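Local coordinates for protein CurF (Lyngbya majuscula, PDB 2Q35) that carries an ECH2 domain of the crotonase family, a decarboxylase involved in beta-branching of a polyketide chain, at residues T7-G12 and V50-G55; E90-A95 and Q190-S195; F114-Q119 and N183-L188. The protein carries 1 engineered substitution. All coordinates share one frame; numbering follows the deposited sequence.

Contact 1 (T7-G12 and V50-G55)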
ATOM      1  N   THR A   7     -17.807  20.774  20.833  1.00 16.17           N
ATOM      2  CA  THR A   7     -17.239  21.066  22.145  1.00 15.78           C
ATOM      3  C   THR A   7     -15.719  21.229  22.078  1.00 15.03           C
ATOM      4  O   THR A   7     -15.053  20.665  21.190  1.00 16.95           O
ATOM      5  CB  THR A   7     -17.571  19.954  23.173  1.00 14.78           C
ATOM      6  OG1 THR A   7     -17.193  18.677  22.629  1.00 15.39           O
ATOM      7  CG2 THR A   7     -19.082  19.977  23.519  1.00 16.00           C
ATOM      8  N   GLU A   8     -15.176  22.005  23.021  1.00 14.95           N
ATOM      9  CA  GLU A   8     -13.738  22.272  23.120  1.00 15.38           C
ATOM     10  C   GLU A   8     -13.078  21.321  24.091  1.00 16.23           C
ATOM     11  O   GLU A   8     -13.547  21.163  25.235  1.00 16.25           O
ATOM     12  CB  GLU A   8     -13.490  23.709  23.568  1.00 16.57           C
ATOM     13  CG  GLU A   8     -13.802  24.732  22.459  1.00 18.23           C
ATOM     14  CD  GLU A   8     -13.719  26.173  22.931  1.00 18.01           C
ATOM     15  OE1 GLU A   8     -13.514  26.383  24.152  1.00 21.19           O
ATOM     16  OE2 GLU A   8     -13.839  27.078  22.067  1.00 20.73           O
ATOM     17  N   LEU A   9     -11.981  20.719  23.643  1.00 15.62           N
ATOM     18  CA  LEU A   9     -11.234  19.766  24.471  1.00 15.09           C
ATOM     19  C   LEU A   9      -9.933  20.334  25.028  1.00 15.78           C
ATOM     20  O   LEU A   9      -9.286  19.666  25.876  1.00 17.38           O
ATOM     21  CB  LEU A   9     -10.940  18.493  23.676  1.00 14.73           C
ATOM     22  CG  LEU A   9     -12.168  17.796  23.094  1.00 14.50           C
ATOM     23  CD1 LEU A   9     -11.746  16.514  22.420  1.00 15.46           C
ATOM     24  CD2 LEU A   9     -13.249  17.590  24.144  1.00 17.27           C
ATOM     25  N   GLY A  10      -9.569  21.551  24.597  1.00 14.17           N
ATOM     26  CA  GLY A  10      -8.341  22.197  25.065  1.00 14.81           C
ATOM     27  C   GLY A  10      -7.209  22.130  24.046  1.00 14.14           C
ATOM     28  O   GLY A  10      -7.139  21.178  23.268  1.00 13.95           O
ATOM     29  N   ASN A  11      -6.318  23.130  24.105  1.00 12.60           N
ATOM     30  CA  ASN A  11      -5.125  23.195  23.253  1.00 13.12           C
ATOM     31  C   ASN A  11      -5.453  23.194  21.773  1.00 13.86           C
ATOM     32  O   ASN A  11      -4.620  22.803  20.950  1.00 14.47           O
ATOM     33  CB  ASN A  11      -4.196  22.034  23.586  1.00 12.70           C
ATOM     34  CG  ASN A  11      -3.900  21.968  25.071  1.00 12.08           C
ATOM     35  OD1 ASN A  11      -3.580  22.993  25.678  1.00 13.35           O
ATOM     36  ND2 ASN A  11      -4.019  20.772  25.664  1.00 14.06           N
ATOM     37  N   GLY A  12      -6.660  23.654  21.442  1.00 13.97           N
ATOM     38  CA  GLY A  12      -7.061  23.747  20.033  1.00 14.21           C
ATOM     39  C   GLY A  12      -7.701  22.486  19.465  1.00 14.41           C
ATOM     40  O   GLY A  12      -8.029  22.423  18.289  1.00 15.37           O
ATOM     41  N   VAL A  50      -7.316  20.849  15.582  1.00 12.26           N
ATOM     42  CA  VAL A  50      -7.644  19.421  15.273  1.00 13.17           C
ATOM     43  C   VAL A  50      -9.117  19.218  15.542  1.00 13.10           C
ATOM     44  O   VAL A  50      -9.627  19.685  16.564  1.00 15.14           O
ATOM     45  CB  VAL A  50      -6.808  18.411  16.142  1.00 12.64           C
ATOM     46  CG1 VAL A  50      -7.132  16.969  15.757  1.00 15.19           C
ATOM     47  CG2 VAL A  50      -5.305  18.643  16.001  1.00 15.72           C
ATOM     48  N   VAL A  51      -9.817  18.561  14.618  1.00 12.43           N
ATOM     49  CA  VAL A  51     -11.224  18.207  14.824  1.00 13.85           C
ATOM     50  C   VAL A  51     -11.331  16.690  15.077  1.00 13.85           C
ATOM     51  O   VAL A  51     -10.745  15.902  14.325  1.00 15.13           O
ATOM     52  CB  VAL A  51     -12.036  18.512  13.564  1.00 13.84           C
ATOM     53  CG1 VAL A  51     -13.446  17.918  13.701  1.00 13.81           C
ATOM     54  CG2 VAL A  51     -12.095  20.010  13.310  1.00 15.27           C
ATOM     55  N   ILE A  52     -12.031  16.290  16.141  1.00 13.53           N
ATOM     56  CA  ILE A  52     -12.387  14.896  16.336  1.00 14.44           C
ATOM     57  C   ILE A  52     -13.854  14.747  15.982  1.00 13.39           C
ATOM     58  O   ILE A  52     -14.724  15.358  16.634  1.00 15.87           O
ATOM     59  CB  ILE A  52     -12.118  14.476  17.807  1.00 13.03           C
ATOM     60  CG1 ILE A  52     -10.609  14.638  18.084  1.00 18.44           C
ATOM     61  CG2 ILE A  52     -12.544  12.998  18.045  1.00 17.16           C
ATOM     62  CD1 ILE A  52     -10.205  14.307  19.477  1.00 25.26           C
ATOM     63  N   LEU A  53     -14.136  13.954  14.955  1.00 13.02           N
ATOM     64  CA  LEU A  53     -15.521  13.694  14.545  1.00 13.65           C
ATOM     65  C   LEU A  53     -15.977  12.347  15.099  1.00 13.31           C
ATOM     66  O   LEU A  53     -15.334  11.332  14.885  1.00 13.56           O
ATOM     67  CB  LEU A  53     -15.607  13.673  13.018  1.00 14.87           C
ATOM     68  CG  LEU A  53     -16.968  13.386  12.375  1.00 15.05           C
ATOM     69  CD1 LEU A  53     -18.051  14.406  12.765  1.00 18.25           C
ATOM     70  CD2 LEU A  53     -16.832  13.300  10.828  1.00 14.42           C
ATOM     71  N   THR A  54     -17.113  12.334  15.778  1.00 13.43           N
ATOM     72  CA  THR A  54     -17.549  11.088  16.425  1.00 13.08           C
ATOM     73  C   THR A  54     -19.081  10.999  16.420  1.00 13.75           C
ATOM     74  O   THR A  54     -19.781  11.973  16.091  1.00 15.24           O
ATOM     75  CB  THR A  54     -16.929  10.955  17.833  1.00 14.42           C
ATOM     76  OG1 THR A  54     -16.974   9.583  18.260  1.00 14.64           O
ATOM     77  CG2 THR A  54     -17.638  11.851  18.867  1.00 13.12           C
ATOM     78  N   GLY A  55     -19.579   9.819  16.779  1.00 13.31           N
ATOM     79  CA  GLY A  55     -21.018   9.552  16.905  1.00 14.10           C
ATOM     80  C   GLY A  55     -21.520   9.520  18.343  1.00 15.36           C
ATOM     81  O   GLY A  55     -20.975  10.184  19.239  1.00 15.94           O
TER
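With chi1 of -56°, Leu9 holds CG beside its own backbone N, and its CD1 arm reaches the CD1 of Ile52, 4.0 Å away. Ile52 has the matching first torsion, chi1 -62°, and an extended chain beyond it that carries CD1 toward strand 4-10. The two side chains lie roughly perpendicular to each other and meet only through these terminal methyls. Their CA atoms stand 9.6 Å apart, because strand 13-18 runs between strands 4-10 and 50-54 in the sheet; Leu9 therefore reaches over a neighbouring strand, and Ile52 also packs on Val13 of that strand. This is the edge of the main mixed sheet of the crotonase fold, where strands 4-10 and 13-18 form an antiparallel hairpin and strand 50-54 pairs in parallel with the second of them. A classic beta bulge sets Leu9 and Gly10 opposite the single residue Val13. Asn11 has left-handed helical backbone angles and Gly12 also has a positive phi, which turns the chain back into strand 13-18 and leaves Gly12 O facing strand 50-54. This carbonyl accepts a hydrogen bond from Val50 N, 3.2 Å long and close to straight at 162°, although Val50 N lies out of the Gly12 carbonyl plane. It joins the hairpin turn to the start of strand 50-54, where Val50 also pairs through its backbone with Val14. Helix 178-192 covers the apolar face: Gln186 lies against both Leu9 and Ile52, and Leu182 against Ile52. One turn further along, the amide of Gln190 grips the turn with both ends, NE2 giving to Gly10 O while OE1 accepts from Asn11 ND2.

Contact 2 (E90-A95 and Q190-S195)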
ATOM      1  N   GLU A  90      -9.790  22.725   6.659  1.00 10.88           N
ATOM      2  CA  GLU A  90      -8.357  22.918   6.409  1.00 12.20           C
ATOM      3  C   GLU A  90      -7.444  22.410   7.502  1.00 12.11           C
ATOM      4  O   GLU A  90      -6.222  22.372   7.315  1.00 11.71           O
ATOM      5  CB  GLU A  90      -8.056  24.380   6.086  1.00 11.71           C
ATOM      6  CG  GLU A  90      -8.102  25.282   7.302  1.00 13.11           C
ATOM      7  CD  GLU A  90      -7.854  26.756   6.997  1.00 15.19           C
ATOM      8  OE1 GLU A  90      -7.452  27.100   5.859  1.00 14.72           O
ATOM      9  OE2 GLU A  90      -8.053  27.574   7.932  1.00 22.95           O
ATOM     10  N   ILE A  91      -8.034  22.042   8.635  1.00 11.28           N
ATOM     11  CA  ILE A  91      -7.269  21.458   9.750  1.00 10.28           C
ATOM     12  C   ILE A  91      -7.482  19.952   9.830  1.00 11.36           C
ATOM     13  O   ILE A  91      -8.485  19.436   9.357  1.00 11.70           O
ATOM     14  CB  ILE A  91      -7.569  22.153  11.108  1.00 10.05           C
ATOM     15  CG1 ILE A  91      -9.072  22.145  11.418  1.00 10.55           C
ATOM     16  CG2 ILE A  91      -6.987  23.596  11.105  1.00 11.13           C
ATOM     17  CD1 ILE A  91      -9.387  22.484  12.877  1.00 11.34           C
ATOM     18  N   PRO A  92      -6.507  19.226  10.411  1.00 11.28           N
ATOM     19  CA  PRO A  92      -6.654  17.759  10.475  1.00 12.72           C
ATOM     20  C   PRO A  92      -7.904  17.290  11.225  1.00 12.15           C
ATOM     21  O   PRO A  92      -8.315  17.897  12.234  1.00 12.94           O
ATOM     22  CB  PRO A  92      -5.417  17.297  11.266  1.00 13.67           C
ATOM     23  CG  PRO A  92      -4.567  18.463  11.474  1.00 14.57           C
ATOM     24  CD  PRO A  92      -5.225  19.710  10.951  1.00 10.28           C
ATOM     25  N   ILE A  93      -8.492  16.222  10.701  1.00 11.09           N
ATOM     26  CA  ILE A  93      -9.676  15.598  11.283  1.00 11.71           C
ATOM     27  C   ILE A  93      -9.352  14.150  11.657  1.00 11.79           C
ATOM     28  O   ILE A  93      -8.766  13.411  10.849  1.00 11.71           O
ATOM     29  CB  ILE A  93     -10.867  15.611  10.283  1.00 12.70           C
ATOM     30  CG1 ILE A  93     -11.225  17.028   9.851  1.00 13.46           C
ATOM     31  CG2 ILE A  93     -12.130  14.892  10.865  1.00 12.19           C
ATOM     32  CD1 ILE A  93     -12.230  17.007   8.662  1.00 14.18           C
ATOM     33  N   ILE A  94      -9.728  13.751  12.878  1.00 11.72           N
ATOM     34  CA  ILE A  94      -9.663  12.348  13.316  1.00 12.83           C
ATOM     35  C   ILE A  94     -11.090  11.813  13.446  1.00 10.97           C
ATOM     36  O   ILE A  94     -11.896  12.374  14.183  1.00 12.70           O
ATOM     37  CB  ILE A  94      -8.984  12.237  14.693  1.00 11.24           C
ATOM     38  CG1 ILE A  94      -7.581  12.879  14.666  1.00 11.38           C
ATOM     39  CG2 ILE A  94      -8.926  10.770  15.185  1.00 13.06           C
ATOM     40  CD1 ILE A  94      -6.902  13.058  16.035  1.00 15.15           C
ATOM     41  N   ALA A  95     -11.414  10.740  12.724  1.00 10.56           N
ATOM     42  CA  ALA A  95     -12.764  10.174  12.784  1.00 10.03           C
ATOM     43  C   ALA A  95     -12.715   9.101  13.855  1.00 11.04           C
ATOM     44  O   ALA A  95     -12.092   8.061  13.645  1.00 13.61           O
ATOM     45  CB  ALA A  95     -13.148   9.545  11.481  1.00 12.57           C
ATOM     46  N   GLN A 190      -4.299  15.534  20.702  1.00  9.39           N
ATOM     47  CA  GLN A 190      -3.462  16.404  21.530  1.00  9.20           C
ATOM     48  C   GLN A 190      -2.010  16.378  21.048  1.00  9.81           C
ATOM     49  O   GLN A 190      -1.326  17.397  21.099  1.00 10.34           O
ATOM     50  CB  GLN A 190      -3.570  15.995  23.022  1.00  9.22           C
ATOM     51  CG  GLN A 190      -4.961  16.334  23.620  1.00  9.38           C
ATOM     52  CD  GLN A 190      -5.283  17.837  23.694  1.00  9.39           C
ATOM     53  OE1 GLN A 190      -4.393  18.680  23.708  1.00 11.89           O
ATOM     54  NE2 GLN A 190      -6.561  18.159  23.763  1.00 11.21           N
ATOM     55  N   LYS A 191      -1.538  15.221  20.578  1.00 10.03           N
ATOM     56  CA  LYS A 191      -0.168  15.145  20.044  1.00  9.69           C
ATOM     57  C   LYS A 191      -0.050  16.010  18.811  1.00 10.34           C
ATOM     58  O   LYS A 191       0.907  16.768  18.662  1.00 12.21           O
ATOM     59  CB  LYS A 191       0.203  13.725  19.653  1.00 10.71           C
ATOM     60  CG  LYS A 191       0.438  12.816  20.827  1.00 11.94           C
ATOM     61  CD  LYS A 191       0.650  11.407  20.351  1.00 13.33           C
ATOM     62  CE  LYS A 191       0.754  10.467  21.561  1.00 15.12           C
ATOM     63  NZ  LYS A 191       1.228   9.131  21.112  1.00 27.10           N
ATOM     64  N   ILE A 192      -1.027  15.866  17.934  1.00 10.86           N
ATOM     65  CA  ILE A 192      -1.018  16.640  16.675  1.00 10.71           C
ATOM     66  C   ILE A 192      -1.052  18.142  16.976  1.00 10.62           C
ATOM     67  O   ILE A 192      -0.322  18.930  16.333  1.00 10.92           O
ATOM     68  CB  ILE A 192      -2.159  16.209  15.764  1.00 10.69           C
ATOM     69  CG1 ILE A 192      -1.927  14.769  15.292  1.00 11.60           C
ATOM     70  CG2 ILE A 192      -2.256  17.140  14.524  1.00 12.79           C
ATOM     71  CD1 ILE A 192      -3.138  14.177  14.532  1.00 13.01           C
ATOM     72  N   ALA A 193      -1.888  18.534  17.940  1.00  9.26           N
ATOM     73  CA  ALA A 193      -2.101  19.968  18.257  1.00 10.42           C
ATOM     74  C   ALA A 193      -0.883  20.664  18.857  1.00 11.19           C
ATOM     75  O   ALA A 193      -0.928  21.878  19.066  1.00 12.75           O
ATOM     76  CB  ALA A 193      -3.335  20.172  19.152  1.00 10.74           C
ATOM     77  N   LYS A 194       0.184  19.907  19.184  1.00 10.32           N
ATOM     78  CA  LYS A 194       1.430  20.534  19.677  1.00 11.38           C
ATOM     79  C   LYS A 194       2.121  21.409  18.617  1.00 12.14           C
ATOM     80  O   LYS A 194       2.945  22.265  18.962  1.00 13.95           O
ATOM     81  CB  LYS A 194       2.423  19.501  20.225  1.00 12.60           C
ATOM     82  CG  LYS A 194       1.963  18.872  21.528  1.00 14.73           C
ATOM     83  CD  LYS A 194       3.041  17.967  22.120  1.00 19.55           C
ATOM     84  CE  LYS A 194       2.550  17.297  23.379  1.00 29.60           C
ATOM     85  NZ  LYS A 194       3.587  16.372  23.926  1.00 37.74           N
ATOM     86  N   SER A 195       1.789  21.189  17.350  1.00 13.39           N
ATOM     87  CA  SER A 195       2.384  21.953  16.245  1.00 13.33           C
ATOM     88  C   SER A 195       1.660  23.268  16.019  1.00 13.81           C
ATOM     89  O   SER A 195       0.469  23.382  16.316  1.00 13.31           O
ATOM     90  CB  SER A 195       2.290  21.140  14.963  1.00 16.70           C
ATOM     91  OG  SER A 195       3.125  19.999  15.020  1.00 22.87           O
TER
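Ile192, in the last turn of helix 178-192, splits its two branches between Pro92 and Ile94. The branch methyl CG2 lies 4.0 Å from Pro92 CG at the outer corner of the pyrrolidine ring, and the two side chains run antiparallel, each passing alongside the other. The longer branch ends at CD1, 4.2 Å from the CD1 of Ile94, the two isoleucines meeting tip to tip at their delta methyls. A chi1 of -67° places CG2 anti to the backbone N of Ile192, and the extended second torsion takes CD1 away from the helix toward the sheet. Pro92 and Ile94 both point toward the helix, whereas Ile93 between them points away, the alternation expected as the chain enters strand 93-97. The proline ring thus extends this apolar face just before the strand starts, while Pro92 O accepts from Val51 N in strand 50-54. Within the crotonase fold, the contact packs the last turn of helix 178-192 on the central parallel strands. Phe114 and Val50 close round Ile192 from the neighbouring strands, Leu200 comes from helix 197-230, and Tyr156 of the second subunit packs on both Ile192 and Pro92. A type I turn runs from Ile192 to Ser195, with Ser195 N bonded to Ile192 O at 3.3 Å. Carbonyls of the turn are met by Lys49 NZ and by Arg238 of the second subunit, positive charges that would probably be favourable near the C-terminal part of a helix. No hydrogen bond crosses between 90-95 and 190-195: the contact is purely apolar, methyl and methylene groups in van der Waals touch at buried positions, which fixes no particular angle between them as a hydrogen bond would.

Contact 3 (F114-Q119 and N183-L188)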
ATOM      1  N   PHE A 114      -7.214  10.913   9.873  1.00 12.36           N
ATOM      2  CA  PHE A 114      -6.931   9.764  10.742  1.00 12.69           C
ATOM      3  C   PHE A 114      -8.253   9.097  11.091  1.00 12.28           C
ATOM      4  O   PHE A 114      -9.296   9.757  11.117  1.00 13.28           O
ATOM      5  CB  PHE A 114      -6.296  10.264  12.025  1.00 13.07           C
ATOM      6  CG  PHE A 114      -4.948  10.899  11.812  1.00 11.62           C
ATOM      7  CD1 PHE A 114      -4.845  12.274  11.598  1.00 14.91           C
ATOM      8  CD2 PHE A 114      -3.796  10.128  11.813  1.00 17.30           C
ATOM      9  CE1 PHE A 114      -3.602  12.858  11.387  1.00 17.02           C
ATOM     10  CE2 PHE A 114      -2.551  10.708  11.631  1.00 19.26           C
ATOM     11  CZ  PHE A 114      -2.462  12.063  11.389  1.00 17.60           C
ATOM     12  N   VAL A 115      -8.221   7.783  11.355  1.00 11.94           N
ATOM     13  CA  VAL A 115      -9.464   7.045  11.576  1.00 11.95           C
ATOM     14  C   VAL A 115      -9.181   6.051  12.702  1.00 12.92           C
ATOM     15  O   VAL A 115      -8.105   5.438  12.741  1.00 15.03           O
ATOM     16  CB  VAL A 115      -9.917   6.282  10.320  1.00 12.29           C
ATOM     17  CG1 VAL A 115     -11.264   5.616  10.528  1.00 14.82           C
ATOM     18  CG2 VAL A 115      -9.989   7.250   9.093  1.00 14.95           C
ATOM     19  N   VAL A 116     -10.138   5.934  13.621  1.00 13.07           N
ATOM     20  CA  VAL A 116     -10.055   4.927  14.716  1.00 12.70           C
ATOM     21  C   VAL A 116     -11.343   4.104  14.668  1.00 13.89           C
ATOM     22  O   VAL A 116     -12.457   4.659  14.579  1.00 13.69           O
ATOM     23  CB  VAL A 116      -9.926   5.572  16.110  1.00 12.05           C
ATOM     24  CG1 VAL A 116      -9.656   4.473  17.174  1.00 15.53           C
ATOM     25  CG2 VAL A 116      -8.804   6.610  16.142  1.00 15.65           C
ATOM     26  N   PHE A 117     -11.205   2.767  14.748  1.00 13.71           N
ATOM     27  CA  PHE A 117     -12.345   1.857  14.607  1.00 12.19           C
ATOM     28  C   PHE A 117     -12.569   1.194  15.966  1.00 12.41           C
ATOM     29  O   PHE A 117     -11.608   1.090  16.740  1.00 13.89           O
ATOM     30  CB  PHE A 117     -12.023   0.702  13.649  1.00 11.98           C
ATOM     31  CG  PHE A 117     -11.982   1.088  12.191  1.00 13.83           C
ATOM     32  CD1 PHE A 117     -12.984   0.663  11.335  1.00 15.46           C
ATOM     33  CD2 PHE A 117     -10.903   1.787  11.689  1.00 17.65           C
ATOM     34  CE1 PHE A 117     -12.946   1.008   9.947  1.00 17.21           C
ATOM     35  CE2 PHE A 117     -10.855   2.135  10.333  1.00 17.10           C
ATOM     36  CZ  PHE A 117     -11.881   1.734   9.474  1.00 18.76           C
ATOM     37  N   SER A 118     -13.815   0.792  16.216  1.00 12.05           N
ATOM     38  CA  SER A 118     -14.203   0.000  17.417  1.00 12.20           C
ATOM     39  C   SER A 118     -14.113  -1.489  17.099  1.00 13.36           C
ATOM     40  O   SER A 118     -14.629  -1.965  16.082  1.00 14.25           O
ATOM     41  CB  SER A 118     -15.641   0.363  17.808  1.00 13.29           C
ATOM     42  OG  SER A 118     -16.259  -0.669  18.590  1.00 18.55           O
ATOM     43  N   GLN A 119     -13.546  -2.261  18.032  1.00 13.27           N
ATOM     44  CA  GLN A 119     -13.427  -3.695  17.873  1.00 15.56           C
ATOM     45  C   GLN A 119     -14.769  -4.387  17.719  1.00 14.20           C
ATOM     46  O   GLN A 119     -14.884  -5.342  16.965  1.00 15.75           O
ATOM     47  CB  GLN A 119     -12.735  -4.300  19.098  1.00 15.00           C
ATOM     48  CG  GLN A 119     -11.261  -4.029  19.216  1.00 16.64           C
ATOM     49  CD  GLN A 119     -10.689  -4.448  20.596  1.00 21.76           C
ATOM     50  OE1 GLN A 119      -9.488  -4.292  20.858  1.00 36.22           O
ATOM     51  NE2 GLN A 119     -11.549  -4.957  21.473  1.00 27.39           N
ATOM     52  N   ASN A 183     -11.274   8.211  23.503  1.00  9.08           N
ATOM     53  CA  ASN A 183     -10.044   8.527  24.239  1.00  9.96           C
ATOM     54  C   ASN A 183      -8.784   8.416  23.372  1.00  9.11           C
ATOM     55  O   ASN A 183      -7.897   9.258  23.467  1.00  9.56           O
ATOM     56  CB  ASN A 183      -9.880   7.611  25.475  1.00 10.45           C
ATOM     57  CG  ASN A 183     -10.953   7.830  26.551  1.00 14.18           C
ATOM     58  OD1 ASN A 183     -11.257   6.908  27.365  1.00 16.33           O
ATOM     59  ND2 ASN A 183     -11.517   9.022  26.588  1.00 13.21           N
ATOM     60  N   TYR A 184      -8.705   7.373  22.547  1.00  9.28           N
ATOM     61  CA  TYR A 184      -7.544   7.151  21.697  1.00  8.59           C
ATOM     62  C   TYR A 184      -7.437   8.340  20.732  1.00  9.48           C
ATOM     63  O   TYR A 184      -6.353   8.898  20.569  1.00  9.91           O
ATOM     64  CB  TYR A 184      -7.669   5.832  20.929  1.00  9.41           C
ATOM     65  CG  TYR A 184      -6.463   5.541  20.050  1.00  8.87           C
ATOM     66  CD1 TYR A 184      -6.293   6.212  18.844  1.00 12.56           C
ATOM     67  CD2 TYR A 184      -5.477   4.619  20.433  1.00 14.02           C
ATOM     68  CE1 TYR A 184      -5.202   5.976  18.034  1.00 12.59           C
ATOM     69  CE2 TYR A 184      -4.367   4.365  19.610  1.00 12.79           C
ATOM     70  CZ  TYR A 184      -4.254   5.065  18.397  1.00 16.26           C
ATOM     71  OH  TYR A 184      -3.200   4.886  17.522  1.00 17.41           O
ATOM     72  N   ALA A 185      -8.571   8.710  20.131  1.00  9.85           N
ATOM     73  CA  ALA A 185      -8.616   9.834  19.170  1.00  8.76           C
ATOM     74  C   ALA A 185      -8.195  11.142  19.848  1.00 10.23           C
ATOM     75  O   ALA A 185      -7.429  11.939  19.282  1.00 11.66           O
ATOM     76  CB  ALA A 185     -10.000   9.981  18.549  1.00 10.27           C
ATOM     77  N   GLN A 186      -8.674  11.353  21.071  1.00 11.25           N
ATOM     78  CA  GLN A 186      -8.370  12.575  21.802  1.00 11.59           C
ATOM     79  C   GLN A 186      -6.884  12.658  22.097  1.00 12.25           C
ATOM     80  O   GLN A 186      -6.276  13.726  21.960  1.00 12.67           O
ATOM     81  CB  GLN A 186      -9.185  12.655  23.103  1.00 12.27           C
ATOM     82  CG  GLN A 186     -10.691  12.856  22.849  1.00 10.75           C
ATOM     83  CD  GLN A 186     -11.545  12.603  24.089  1.00 12.52           C
ATOM     84  OE1 GLN A 186     -11.087  11.980  25.048  1.00 13.63           O
ATOM     85  NE2 GLN A 186     -12.785  13.060  24.060  1.00 12.15           N
ATOM     86  N   GLN A 187      -6.295  11.532  22.476  1.00 10.76           N
ATOM     87  CA  GLN A 187      -4.852  11.495  22.767  1.00 13.15           C
ATOM     88  C   GLN A 187      -4.020  11.808  21.536  1.00 11.96           C
ATOM     89  O   GLN A 187      -3.060  12.595  21.620  1.00 12.75           O
ATOM     90  CB  GLN A 187      -4.454  10.147  23.387  1.00 12.43           C
ATOM     91  CG  GLN A 187      -5.023   9.988  24.794  1.00 17.36           C
ATOM     92  CD  GLN A 187      -4.637   8.687  25.469  1.00 19.89           C
ATOM     93  OE1 GLN A 187      -3.596   8.089  25.167  1.00 34.31           O
ATOM     94  NE2 GLN A 187      -5.474   8.248  26.412  1.00 28.90           N
ATOM     95  N   LEU A 188      -4.397  11.214  20.392  1.00 11.31           N
ATOM     96  CA  LEU A 188      -3.727  11.485  19.131  1.00 11.01           C
ATOM     97  C   LEU A 188      -3.907  12.963  18.777  1.00 10.65           C
ATOM     98  O   LEU A 188      -2.939  13.610  18.336  1.00 10.89           O
ATOM     99  CB  LEU A 188      -4.293  10.584  18.031  1.00 11.71           C
ATOM    100  CG  LEU A 188      -3.781  10.815  16.596  1.00 10.96           C
ATOM    101  CD1 LEU A 188      -2.252  10.711  16.482  1.00 11.15           C
ATOM    102  CD2 LEU A 188      -4.511   9.848  15.659  1.00 12.54           C
TER
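A helix laid over a beta sheet brings Phe114 and Val116 of strand 114-118 against Tyr184, Ala185 and Leu188 of helix 178-192. Val116 turns CG2 to the phenol ring of Tyr184, 3.7 Å from CD1, in an oblique approach. Its other methyl, CG1, also lies 4.1 Å from Tyr184 CD1, so the ring carbon is met by both arms of the valine. Tyr184 has CG anti to its backbone N, chi1 -179°, which swings the ring to the sheet-facing side of the helix. Ala185 adds a looser contact, its CB 4.3 Å from Val116 CG2, and the short side chain lets the backbones come within 6.8 Å between the CA atoms of Val116 and Ala185. The strand belongs to the parallel part of the crotonase sheet, bonded to strand 93-97, and the helix runs nearly antiparallel over it, the short axes 159° apart and 9.1 Å at closest approach. One helical turn beyond Tyr184, Leu188 sets its CD2 against Phe114, 3.9 Å from CD2 of the ring; the leucine side chain stands nearly square to that of Phe114. Tyr156 of the second subunit stacks edge-to-face with Phe114, while Glu153 of that subunit packs on Leu188.

How the contacts relate
All three contacts lie on the same large sheet, on successive strands 50-54, 93-97 and 114-118. Contacts 2 and 3 are buried and share helix 178-192, in its last turn and one to two turns earlier. Contact 1 is partly buried, at the hairpin edge, and joins strand to turn; the same helix also packs on it, for instance where Gln186 CA lies 3.4 Å from Ile52 CD1. Its chemistry is mixed, one backbone hydrogen bond beside one methyl pair, whereas the helix contacts are wholly apolar, contact 3 adding aromatic rings. Ile192 CD1 packs 3.4 Å from Phe114 CE1, joining contacts 2 and 3, and both of these, unlike contact 1, touch the second subunit.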